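Local coordinates for protein oxidoreductase, Gfo/Idh/MocA family (Vibrio cholerae, PDB 1XEA) that probably catalyses an NAD(P)-dependent oxidation or reduction, as other members of its family do, using an N-terminal Rossmann fold to hold the dinucleotide, at residues A[21-25]-A[272-276]; A[30-35]-A[51-56]; A[141-145]-A[207-211]; A[197-201]-A[213-218]. All coordinates share one frame; numbering follows the deposited sequence.

Contact 1 (A[21-25]-A[272-276]); sequences VLAQW and VQDWL
Trp25 lays one face of its indole against Val272 and Leu276, two residues a turn apart on helix 268-281. From CB outward, the ring extends toward the helix, CG being turned well off a staggered position (chi1 -122°). CD1, on the five-membered ring, comes first; the in-plane neighbour at the ring edge is Val21 O, and Val272 CG1 is 4.1 Å from CD1. NE1 is 3.9 Å from the same methyl, Val272 CG1, which makes a CH-pi contact over the face of the five-membered ring, displaced from its centre. Farther out, Leu276 CD1 sits over the six-membered ring, 3.5 Å from the centroid and only 7° off the ring normal, so the benzene half receives a methyl almost squarely. At the far corner CH2 meets Gln273 NE2 at 3.7 Å, near the ring plane, with the amide turned 80° to the indole.

The contact joins two parts of the chain that are far apart in sequence. Residues 21-25 take in the C-terminal part of helix 12-22, the first helix of the Rossmann fold, and what follows; a type I turn runs from Leu22 to Trp25, closed by Trp25 N to Leu22 O. Helix 268-281 returns from much later to lie against the same domain, where Leu276 also touches Ile5 and Ile28 of the parallel sheet. Val272 divides its branches: CG1, which covers the indole, is also 3.6 Å from Leu22 CD1, while CG2 packs 4.0 Å from Val21 CG1.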
loop_
_atom_site.group_PDB
_atom_site.type_symbol
_atom_site.label_atom_id
_atom_site.label_comp_id
_atom_site.label_asym_id
_atom_site.label_seq_id
_atom_site.Cartn_x
_atom_site.Cartn_y
_atom_site.Cartn_z
ATOM N N VAL A 21 29.478 -1.594 -12.213
ATOM C CA VAL A 21 29.512 -2.858 -11.492
ATOM C C VAL A 21 30.853 -3.540 -11.668
ATOM O O VAL A 21 31.400 -4.071 -10.721
ATOM C CB VAL A 21 28.409 -3.817 -11.977
ATOM C CG1 VAL A 21 28.634 -5.208 -11.411
ATOM C CG2 VAL A 21 27.061 -3.294 -11.561
ATOM N N LEU A 22 31.385 -3.522 -12.882
ATOM C CA LEU A 22 32.656 -4.166 -13.126
ATOM C C LEU A 22 33.847 -3.456 -12.532
ATOM O O LEU A 22 34.712 -4.093 -11.940
ATOM C CB LEU A 22 32.874 -4.327 -14.614
ATOM C CG LEU A 22 32.459 -5.699 -15.137
ATOM C CD1 LEU A 22 30.995 -5.988 -14.839
ATOM C CD2 LEU A 22 32.720 -5.723 -16.621
ATOM N N ALA A 23 33.896 -2.137 -12.698
ATOM C CA ALA A 23 35.008 -1.329 -12.187
ATOM C C ALA A 23 35.165 -1.477 -10.682
ATOM O O ALA A 23 36.143 -1.023 -10.099
ATOM C CB ALA A 23 34.792 0.127 -12.546
ATOM N N GLN A 24 34.201 -2.140 -10.064
ATOM C CA GLN A 24 34.202 -2.339 -8.631
ATOM C C GLN A 24 34.406 -3.817 -8.291
ATOM O O GLN A 24 34.750 -4.160 -7.163
ATOM C CB GLN A 24 32.872 -1.810 -8.079
ATOM C CG GLN A 24 32.478 -2.307 -6.717
ATOM C CD GLN A 24 31.390 -3.347 -6.786
ATOM O OE1 GLN A 24 31.553 -4.399 -7.405
ATOM N NE2 GLN A 24 30.260 -3.057 -6.156
ATOM N N TRP A 25 34.202 -4.692 -9.274
ATOM C CA TRP A 25 34.354 -6.130 -9.059
ATOM C C TRP A 25 35.787 -6.499 -8.704
ATOM O O TRP A 25 36.741 -6.008 -9.299
ATOM C CB TRP A 25 33.917 -6.909 -10.303
ATOM C CG TRP A 25 32.817 -7.891 -10.039
ATOM C CD1 TRP A 25 31.461 -7.648 -10.053
ATOM C CD2 TRP A 25 32.968 -9.275 -9.704
ATOM N NE1 TRP A 25 30.769 -8.799 -9.750
ATOM C CE2 TRP A 25 31.667 -9.811 -9.531
ATOM C CE3 TRP A 25 34.075 -10.117 -9.531
ATOM C CZ2 TRP A 25 31.444 -11.153 -9.193
ATOM C CZ3 TRP A 25 33.857 -11.460 -9.195
ATOM C CH2 TRP A 25 32.548 -11.963 -9.028
ATOM N N VAL A 272 26.461 -10.610 -13.704
ATOM C CA VAL A 272 27.893 -10.507 -13.951
ATOM C C VAL A 272 28.633 -11.678 -13.319
ATOM O O VAL A 272 29.588 -12.207 -13.886
ATOM C CB VAL A 272 28.445 -9.181 -13.420
ATOM C CG1 VAL A 272 29.952 -9.145 -13.560
ATOM C CG2 VAL A 272 27.818 -8.036 -14.189
ATOM N N GLN A 273 28.175 -12.085 -12.147
ATOM C CA GLN A 273 28.746 -13.217 -11.442
ATOM C C GLN A 273 28.650 -14.471 -12.319
ATOM O O GLN A 273 29.656 -15.099 -12.620
ATOM C CB GLN A 273 27.962 -13.449 -10.161
ATOM C CG GLN A 273 28.149 -14.826 -9.597
ATOM C CD GLN A 273 29.340 -14.881 -8.688
ATOM O OE1 GLN A 273 29.197 -14.765 -7.467
ATOM N NE2 GLN A 273 30.534 -15.033 -9.267
ATOM N N ASP A 274 27.429 -14.831 -12.715
ATOM C CA ASP A 274 27.189 -16.006 -13.554
ATOM C C ASP A 274 28.043 -15.895 -14.807
ATOM O O ASP A 274 28.686 -16.855 -15.202
ATOM C CB ASP A 274 25.696 -16.089 -13.922
ATOM C CG ASP A 274 25.287 -17.447 -14.502
ATOM O OD1 ASP A 274 25.688 -18.484 -13.921
ATOM O OD2 ASP A 274 24.537 -17.482 -15.516
ATOM N N TRP A 275 28.047 -14.715 -15.419
ATOM C CA TRP A 275 28.826 -14.458 -16.625
ATOM C C TRP A 275 30.290 -14.786 -16.427
ATOM O O TRP A 275 30.876 -15.514 -17.218
ATOM C CB TRP A 275 28.697 -12.985 -17.023
ATOM C CG TRP A 275 29.842 -12.433 -17.845
ATOM C CD1 TRP A 275 30.555 -11.275 -17.602
ATOM C CD2 TRP A 275 30.379 -12.984 -19.051
ATOM N NE1 TRP A 275 31.493 -11.082 -18.582
ATOM C CE2 TRP A 275 31.411 -12.112 -19.484
ATOM C CE3 TRP A 275 30.093 -14.133 -19.813
ATOM C CZ2 TRP A 275 32.156 -12.352 -20.652
ATOM C CZ3 TRP A 275 30.839 -14.369 -20.977
ATOM C CH2 TRP A 275 31.857 -13.481 -21.379
ATOM N N LEU A 276 30.887 -14.229 -15.382
ATOM C CA LEU A 276 32.298 -14.464 -15.125
ATOM C C LEU A 276 32.604 -15.944 -14.920
ATOM O O LEU A 276 33.601 -16.438 -15.443
ATOM C CB LEU A 276 32.760 -13.650 -13.915
ATOM C CG LEU A 276 32.669 -12.122 -14.036
ATOM C CD1 LEU A 276 33.065 -11.523 -12.710
ATOM C CD2 LEU A 276 33.555 -11.596 -15.167
#

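Contact 2 (A[30-35]-A[51-56]); sequences LVLCTR and ATCTDY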
loop_
_atom_site.group_PDB
_atom_site.type_symbol
_atom_site.label_atom_id
_atom_site.label_comp_id
_atom_site.label_asym_id
_atom_site.label_seq_id
_atom_site.Cartn_x
_atom_site.Cartn_y
_atom_site.Cartn_z
ATOM N N LEU A 30 40.116 -4.379 -16.155
ATOM C CA LEU A 30 39.282 -3.922 -17.253
ATOM C C LEU A 30 40.078 -3.323 -18.399
ATOM O O LEU A 30 41.182 -2.803 -18.212
ATOM C CB LEU A 30 38.271 -2.891 -16.751
ATOM C CG LEU A 30 36.854 -3.378 -16.446
ATOM C CD1 LEU A 30 36.067 -2.253 -15.803
ATOM C CD2 LEU A 30 36.171 -3.842 -17.733
ATOM N N VAL A 31 39.503 -3.403 -19.592
ATOM C CA VAL A 31 40.131 -2.858 -20.779
ATOM C C VAL A 31 39.044 -2.128 -21.557
ATOM O O VAL A 31 38.311 -2.735 -22.331
ATOM C CB VAL A 31 40.756 -3.979 -21.655
ATOM C CG1 VAL A 31 41.477 -3.363 -22.834
ATOM C CG2 VAL A 31 41.731 -4.821 -20.830
ATOM N N LEU A 32 38.926 -0.825 -21.335
ATOM C CA LEU A 32 37.905 -0.054 -22.023
ATOM C C LEU A 32 38.188 0.117 -23.508
ATOM O O LEU A 32 39.339 0.242 -23.937
ATOM C CB LEU A 32 37.725 1.316 -21.365
ATOM C CG LEU A 32 37.246 1.282 -19.908
ATOM C CD1 LEU A 32 36.952 2.694 -19.449
ATOM C CD2 LEU A 32 35.997 0.416 -19.774
ATOM N N CYS A 33 37.117 0.108 -24.289
ATOM C CA CYS A 33 37.220 0.259 -25.727
ATOM C C CYS A 33 35.945 0.824 -26.321
ATOM O O CYS A 33 34.851 0.317 -26.076
ATOM C CB CYS A 33 37.501 -1.085 -26.376
ATOM S SG CYS A 33 37.340 -1.025 -28.159
ATOM N N THR A 34 36.092 1.870 -27.121
ATOM C CA THR A 34 34.937 2.480 -27.746
ATOM C C THR A 34 35.385 3.417 -28.860
ATOM O O THR A 34 36.518 3.903 -28.852
ATOM C CB THR A 34 34.081 3.232 -26.687
ATOM O OG1 THR A 34 32.887 3.743 -27.292
ATOM C CG2 THR A 34 34.868 4.367 -26.068
ATOM N N ARG A 35 34.502 3.642 -29.830
ATOM C CA ARG A 35 34.802 4.514 -30.966
ATOM C C ARG A 35 35.269 5.894 -30.512
ATOM O O ARG A 35 36.426 6.258 -30.717
ATOM C CB ARG A 35 33.565 4.655 -31.870
ATOM C CG ARG A 35 33.368 3.528 -32.881
ATOM C CD ARG A 35 34.441 3.549 -33.971
ATOM N NE ARG A 35 34.328 2.408 -34.885
ATOM C CZ ARG A 35 35.151 1.357 -34.900
ATOM N NH1 ARG A 35 36.166 1.291 -34.047
ATOM N NH2 ARG A 35 34.950 0.363 -35.761
ATOM N N ALA A 51 44.400 0.212 -19.527
ATOM C CA ALA A 51 44.145 -0.415 -20.821
ATOM C C ALA A 51 43.049 0.315 -21.600
ATOM O O ALA A 51 41.868 0.010 -21.454
ATOM C CB ALA A 51 43.760 -1.879 -20.617
ATOM N N THR A 52 43.449 1.280 -22.423
ATOM C CA THR A 52 42.502 2.044 -23.231
ATOM C C THR A 52 42.610 1.578 -24.670
ATOM O O THR A 52 43.643 1.043 -25.071
ATOM C CB THR A 52 42.790 3.546 -23.162
ATOM O OG1 THR A 52 42.742 3.969 -21.794
ATOM C CG2 THR A 52 41.756 4.324 -23.961
ATOM N N CYS A 53 41.562 1.801 -25.457
ATOM C CA CYS A 53 41.563 1.321 -26.832
ATOM C C CYS A 53 40.402 1.908 -27.632
ATOM O O CYS A 53 39.334 2.160 -27.086
ATOM C CB CYS A 53 41.457 -0.202 -26.764
ATOM S SG CYS A 53 41.516 -1.130 -28.287
ATOM N N THR A 54 40.602 2.123 -28.927
ATOM C CA THR A 54 39.529 2.674 -29.755
ATOM C C THR A 54 39.030 1.690 -30.806
ATOM O O THR A 54 37.859 1.718 -31.194
ATOM C CB THR A 54 39.974 3.954 -30.483
ATOM O OG1 THR A 54 40.249 4.974 -29.522
ATOM C CG2 THR A 54 38.876 4.449 -31.418
ATOM N N ASP A 55 39.928 0.837 -31.280
ATOM C CA ASP A 55 39.579 -0.159 -32.286
ATOM C C ASP A 55 39.416 -1.527 -31.628
ATOM O O ASP A 55 40.337 -2.030 -30.981
ATOM C CB ASP A 55 40.666 -0.227 -33.360
ATOM C CG ASP A 55 40.276 -1.107 -34.523
ATOM O OD1 ASP A 55 40.062 -2.318 -34.306
ATOM O OD2 ASP A 55 40.183 -0.581 -35.655
ATOM N N TYR A 56 38.245 -2.131 -31.815
ATOM C CA TYR A 56 37.942 -3.426 -31.221
ATOM C C TYR A 56 38.948 -4.513 -31.539
ATOM O O TYR A 56 38.826 -5.626 -31.035
ATOM C CB TYR A 56 36.536 -3.879 -31.629
ATOM C CG TYR A 56 36.386 -4.311 -33.065
ATOM C CD1 TYR A 56 36.764 -5.591 -33.470
ATOM C CD2 TYR A 56 35.836 -3.453 -34.014
ATOM C CE1 TYR A 56 36.596 -6.010 -34.789
ATOM C CE2 TYR A 56 35.660 -3.857 -35.340
ATOM C CZ TYR A 56 36.043 -5.140 -35.724
ATOM O OH TYR A 56 35.871 -5.550 -37.036
#
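Residues 51-54 run alongside 31-34 in the same direction, Val31 level with Ala51 and Cys33 with Cys53, and Thr34 N donates to Cys53 O at 3.3 Å. This is the border of the Rossmann fold: strand 28-33 is one of the two outermost strands of this chain's parallel sheet, and the chain comes back past it after helix 37-46. Cys33 CA also points a C-H at the carbonyl oxygen Cys53 O, 3.2 Å away. In Rossmann folds the end of this second strand usually lies near the adenosine ribose of the dinucleotide, which probably places Thr34 and Arg35 close to that site.

Among the side chains, Ala51 CB tucks against both branches of Val31, CG1 at 3.5 Å and CG2 at 3.6 Å. Each cysteine turns its sulfur anti to its own backbone N (chi1 169° for Cys33, -177° for Cys53). The two SG atoms, Cys33 and Cys53, are 4.2 Å apart, too far for a disulfide. Arg35 leaves its backbone pointing away, then bends at chi2 (-69°) and doubles back. Asp55 CA lies at the guanidinium edge, and Arg35 NH1 gives Thr54 O a weak hydrogen bond of 3.3 Å.

Contact 3 (A[141-145]-A[207-211]); sequences CGALR and GDTLL
Thr209 turns its hydroxyl onto the carbonyl of Leu144, and Arg145 lies alongside Asp208; these two pairs set the contact. They sit where a type II' beta turn, Cys141 to Leu144 with Gly142 at positive phi, leads into strand 146-152 of the large mixed sheet. Strand 209-216 is its parallel neighbour there. The pairing starts at Leu210 N, which donates to Arg145 O, and Leu210 continues it with a backbone bond to Leu147.

Thr209 presents two branches to the turn. OG1 stands beside the backbone N (chi1 -53°) and donates to Leu144 O at 2.6 Å, nearly along the C=O axis, while Cys141 CB lies 3.6 Å from that same OG1. The other branch, CG2, is anti to the backbone N and rests 4.0 Å from Leu144 CB. One threonine thus satisfies the carbonyl at the end of the turn and packs its methyl on the leucine stem.

Arg145 and Asp208 point the same way, side by side, but the guanidinium and carboxylate planes stand 81° apart. The touch is between Arg145 NH1 and Asp208 CB, 3.6 Å, and the charges stay apart, NH1 being 4.6 Å from Asp208 OD2. Arg145 NE instead forms a salt bridge with Asp231. His191 of the third subunit packs on both side chains, putting the pair at an interface of the tetramer. The bend at chi2 of Arg145 carries the guanidinium back over its own turn, where Ala143 O lies 3.3 Å above the guanidinium plane, offset toward its rim.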
loop_
_atom_site.group_PDB
_atom_site.type_symbol
_atom_site.label_atom_id
_atom_site.label_comp_id
_atom_site.label_asym_id
_atom_site.label_seq_id
_atom_site.Cartn_x
_atom_site.Cartn_y
_atom_site.Cartn_z
ATOM N N CYS A 141 9.692 -24.446 -15.036
ATOM C CA CYS A 141 8.310 -24.107 -14.752
ATOM C C CYS A 141 7.942 -24.674 -13.380
ATOM O O CYS A 141 7.112 -24.108 -12.674
ATOM C CB CYS A 141 7.396 -24.698 -15.810
ATOM S SG CYS A 141 7.538 -23.926 -17.406
ATOM N N GLY A 142 8.559 -25.798 -13.017
ATOM C CA GLY A 142 8.311 -26.428 -11.731
ATOM C C GLY A 142 6.862 -26.540 -11.289
ATOM O O GLY A 142 6.023 -27.145 -11.959
ATOM N N ALA A 143 6.558 -25.949 -10.143
ATOM C CA ALA A 143 5.204 -26.002 -9.624
ATOM C C ALA A 143 4.376 -24.797 -10.060
ATOM O O ALA A 143 3.195 -24.697 -9.729
ATOM C CB ALA A 143 5.240 -26.093 -8.106
ATOM N N LEU A 144 4.993 -23.884 -10.802
ATOM C CA LEU A 144 4.302 -22.682 -11.265
ATOM C C LEU A 144 3.023 -22.971 -12.039
ATOM O O LEU A 144 3.059 -23.617 -13.082
ATOM C CB LEU A 144 5.229 -21.838 -12.147
ATOM C CG LEU A 144 6.178 -20.873 -11.442
ATOM C CD1 LEU A 144 7.028 -20.133 -12.476
ATOM C CD2 LEU A 144 5.375 -19.889 -10.614
ATOM N N ARG A 145 1.893 -22.496 -11.528
ATOM C CA ARG A 145 0.628 -22.699 -12.221
ATOM C C ARG A 145 0.396 -21.533 -13.170
ATOM O O ARG A 145 -0.445 -21.601 -14.063
ATOM C CB ARG A 145 -0.533 -22.816 -11.230
ATOM C CG ARG A 145 -0.454 -24.043 -10.347
ATOM C CD ARG A 145 -0.526 -25.317 -11.172
ATOM N NE ARG A 145 -0.039 -26.484 -10.434
ATOM C CZ ARG A 145 1.040 -27.189 -10.770
ATOM N NH1 ARG A 145 1.748 -26.843 -11.842
ATOM N NH2 ARG A 145 1.408 -28.239 -10.038
ATOM N N GLY A 207 2.049 -27.259 -20.485
ATOM C CA GLY A 207 1.754 -28.219 -19.440
ATOM C C GLY A 207 0.754 -27.619 -18.479
ATOM O O GLY A 207 -0.338 -27.228 -18.882
ATOM N N ASP A 208 1.124 -27.535 -17.209
ATOM C CA ASP A 208 0.229 -26.981 -16.211
ATOM C C ASP A 208 0.638 -25.570 -15.845
ATOM O O ASP A 208 0.266 -25.059 -14.790
ATOM C CB ASP A 208 0.236 -27.854 -14.956
ATOM C CG ASP A 208 -0.095 -29.296 -15.252
ATOM O OD1 ASP A 208 -1.138 -29.553 -15.887
ATOM O OD2 ASP A 208 0.694 -30.174 -14.851
ATOM N N THR A 209 1.395 -24.932 -16.720
ATOM C CA THR A 209 1.855 -23.585 -16.439
ATOM C C THR A 209 1.424 -22.590 -17.499
ATOM O O THR A 209 1.609 -22.827 -18.685
ATOM C CB THR A 209 3.383 -23.550 -16.344
ATOM O OG1 THR A 209 3.824 -24.544 -15.411
ATOM C CG2 THR A 209 3.851 -22.177 -15.888
ATOM N N LEU A 210 0.847 -21.477 -17.077
ATOM C CA LEU A 210 0.432 -20.474 -18.031
ATOM C C LEU A 210 1.412 -19.313 -17.952
ATOM O O LEU A 210 1.560 -18.681 -16.901
ATOM C CB LEU A 210 -0.987 -20.005 -17.723
ATOM C CG LEU A 210 -1.539 -18.856 -18.581
ATOM C CD1 LEU A 210 -1.854 -19.311 -19.998
ATOM C CD2 LEU A 210 -2.796 -18.326 -17.910
ATOM N N LEU A 211 2.095 -19.059 -19.069
ATOM C CA LEU A 211 3.090 -17.992 -19.178
ATOM C C LEU A 211 2.472 -16.775 -19.859
ATOM O O LEU A 211 1.650 -16.918 -20.764
ATOM C CB LEU A 211 4.297 -18.508 -19.964
ATOM C CG LEU A 211 4.882 -19.788 -19.360
ATOM C CD1 LEU A 211 6.152 -20.212 -20.080
ATOM C CD2 LEU A 211 5.177 -19.535 -17.899
#

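Contact 4 (A[197-201]-A[213-218]); sequences LARLD and ASMNRQ
Ser214 holds OG anti to its backbone N (chi1 171°) and Asp201 keeps CG beside its own N (chi1 -69°); across the two strands this brings Ser214 OG within 2.7 Å of Asp201 OD1, to which it donates. Arg199, two residues before Asp201 and on the same face, has CG wedged between backbone N and carbonyl carbon (chi1 77°). From there its extended chain carries NH1 to Asp201 OD2, a salt bridge of 2.6 Å. The carboxylate is therefore shared out, one oxygen to the serine opposite and the other to the arginine beside it.

The backbone is an antiparallel hairpin. Leu200 and Met215, a selenomethionine, form a hydrogen-bonded pair, Leu200 N to Met215 O at 2.8 Å and Met215 N to Leu200 O at 3.0 Å. Their side chains take the other face, where Leu200 touches helices 160-175 and 286-311. Arg199 and Asn216 are a non-hydrogen-bonded pair, with Arg199 CB packed 3.7 Å from Asn216 CG. Near this end Ala198 and Arg199 together face His191 of the same chain, on strand 186-193, a classic beta bulge, and Ala198 O accepts from Arg217 N. Asn216 OD1 accepts in its carbonyl plane from Gln218 N, 2.9 Å, an Asx turn that turns the chain as the strand ends and fixes the amide's rotation.

Leu210 of the third subunit packs on both Arg199 and Asp201. A buried carboxylate without a partner would be costly; here Arg199 offsets its charge and the serine hydrogen bond stabilises it further, probably helping to keep it ionised.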
loop_
_atom_site.group_PDB
_atom_site.type_symbol
_atom_site.label_atom_id
_atom_site.label_comp_id
_atom_site.label_asym_id
_atom_site.label_seq_id
_atom_site.Cartn_x
_atom_site.Cartn_y
_atom_site.Cartn_z
ATOM N N LEU A 197 3.421 0.640 -32.389
ATOM C CA LEU A 197 2.935 -0.420 -31.530
ATOM C C LEU A 197 2.787 0.199 -30.148
ATOM O O LEU A 197 3.750 0.749 -29.606
ATOM C CB LEU A 197 3.931 -1.575 -31.463
ATOM C CG LEU A 197 3.326 -2.981 -31.359
ATOM C CD1 LEU A 197 4.404 -3.938 -30.908
ATOM C CD2 LEU A 197 2.154 -3.005 -30.400
ATOM N N ALA A 198 1.576 0.124 -29.595
ATOM C CA ALA A 198 1.281 0.680 -28.279
ATOM C C ALA A 198 1.422 -0.398 -27.204
ATOM O O ALA A 198 2.194 -0.228 -26.262
ATOM C CB ALA A 198 -0.128 1.280 -28.264
ATOM N N ARG A 199 0.688 -1.503 -27.343
ATOM C CA ARG A 199 0.784 -2.590 -26.373
ATOM C C ARG A 199 0.812 -3.956 -27.050
ATOM O O ARG A 199 0.158 -4.165 -28.071
ATOM C CB ARG A 199 -0.376 -2.562 -25.380
ATOM C CG ARG A 199 -1.635 -3.087 -25.974
ATOM C CD ARG A 199 -2.600 -3.611 -24.955
ATOM N NE ARG A 199 -3.735 -4.180 -25.670
ATOM C CZ ARG A 199 -3.700 -5.334 -26.331
ATOM N NH1 ARG A 199 -2.593 -6.061 -26.361
ATOM N NH2 ARG A 199 -4.764 -5.755 -26.999
ATOM N N LEU A 200 1.563 -4.881 -26.455
ATOM C CA LEU A 200 1.726 -6.243 -26.971
ATOM C C LEU A 200 1.490 -7.235 -25.836
ATOM O O LEU A 200 1.993 -7.046 -24.730
ATOM C CB LEU A 200 3.147 -6.414 -27.519
ATOM C CG LEU A 200 3.504 -7.716 -28.218
ATOM C CD1 LEU A 200 2.647 -7.884 -29.460
ATOM C CD2 LEU A 200 4.973 -7.704 -28.582
ATOM N N ASP A 201 0.727 -8.286 -26.107
ATOM C CA ASP A 201 0.434 -9.288 -25.089
ATOM C C ASP A 201 0.555 -10.706 -25.612
ATOM O O ASP A 201 -0.298 -11.175 -26.370
ATOM C CB ASP A 201 -0.969 -9.078 -24.522
ATOM C CG ASP A 201 -1.080 -7.814 -23.689
ATOM O OD1 ASP A 201 -0.281 -7.651 -22.743
ATOM O OD2 ASP A 201 -1.967 -6.981 -23.972
ATOM N N ALA A 213 3.464 -12.560 -21.097
ATOM C CA ALA A 213 4.313 -11.377 -21.203
ATOM C C ALA A 213 3.411 -10.256 -21.688
ATOM O O ALA A 213 2.763 -10.375 -22.722
ATOM C CB ALA A 213 5.450 -11.617 -22.185
ATOM N N SER A 214 3.385 -9.165 -20.937
ATOM C CA SER A 214 2.525 -8.041 -21.237
ATOM C C SER A 214 3.306 -6.721 -21.204
ATOM O O SER A 214 4.051 -6.437 -20.261
ATOM C CB SER A 214 1.392 -8.050 -20.208
ATOM O OG SER A 214 0.583 -6.902 -20.242
HETATM N N MSE A 215 3.142 -5.918 -22.248
HETATM C CA MSE A 215 3.818 -4.634 -22.308
HETATM C C MSE A 215 2.929 -3.592 -22.944
HETATM O O MSE A 215 2.604 -3.684 -24.127
HETATM C CB MSE A 215 5.104 -4.740 -23.114
HETATM C CG MSE A 215 5.789 -3.405 -23.339
HETATM SE SE MSE A 215 7.578 -3.609 -24.055
HETATM C CE MSE A 215 8.489 -4.034 -22.404
ATOM N N ASN A 216 2.547 -2.594 -22.159
ATOM C CA ASN A 216 1.706 -1.525 -22.663
ATOM C C ASN A 216 2.530 -0.261 -22.559
ATOM O O ASN A 216 2.596 0.363 -21.497
ATOM C CB ASN A 216 0.444 -1.389 -21.820
ATOM C CG ASN A 216 -0.540 -0.424 -22.418
ATOM O OD1 ASN A 216 -0.156 0.544 -23.066
ATOM N ND2 ASN A 216 -1.820 -0.675 -22.203
ATOM N N ARG A 217 3.173 0.110 -23.660
ATOM C CA ARG A 217 4.006 1.299 -23.658
ATOM C C ARG A 217 3.227 2.588 -23.820
ATOM O O ARG A 217 3.785 3.636 -24.138
ATOM C CB ARG A 217 5.102 1.164 -24.706
ATOM C CG ARG A 217 6.124 0.154 -24.266
ATOM C CD ARG A 217 7.193 -0.032 -25.272
ATOM N NE ARG A 217 7.892 1.201 -25.556
ATOM C CZ ARG A 217 9.010 1.251 -26.263
ATOM N NH1 ARG A 217 9.538 0.135 -26.746
ATOM N NH2 ARG A 217 9.601 2.414 -26.473
ATOM N N GLN A 218 1.923 2.493 -23.594
ATOM C CA GLN A 218 1.032 3.644 -23.639
ATOM C C GLN A 218 0.170 3.500 -22.398
ATOM O O GLN A 218 -1.041 3.700 -22.445
ATOM C CB GLN A 218 0.138 3.620 -24.878
ATOM C CG GLN A 218 0.796 4.103 -26.164
ATOM C CD GLN A 218 -0.181 4.889 -27.036
ATOM O OE1 GLN A 218 -1.306 4.434 -27.282
ATOM N NE2 GLN A 218 0.241 6.067 -27.505
#

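In the fold
From the N terminus, the chain passes 21-25 and soon closes its first loop at contact 2, where 51-56 returns beside 30-35 at the border of the Rossmann sheet. After completing the parallel sheet it enters the mixed sheet, where contacts 3 and 4 cross: 141-145, 197-201, 207-211 and 213-218 alternate between them. Both use strand 209-216, and both touch the third subunit, though their centres are about 23 Å apart. Contact 1 closes last, when 272-276 comes back to the Rossmann fold, and the other three lie within that long loop. Contacts 1 and 2 touch where Leu22 and Ala23 pack on Leu30; contacts 2 and 3, about 44 Å apart between centres, lie on opposite sides of the chain's centre.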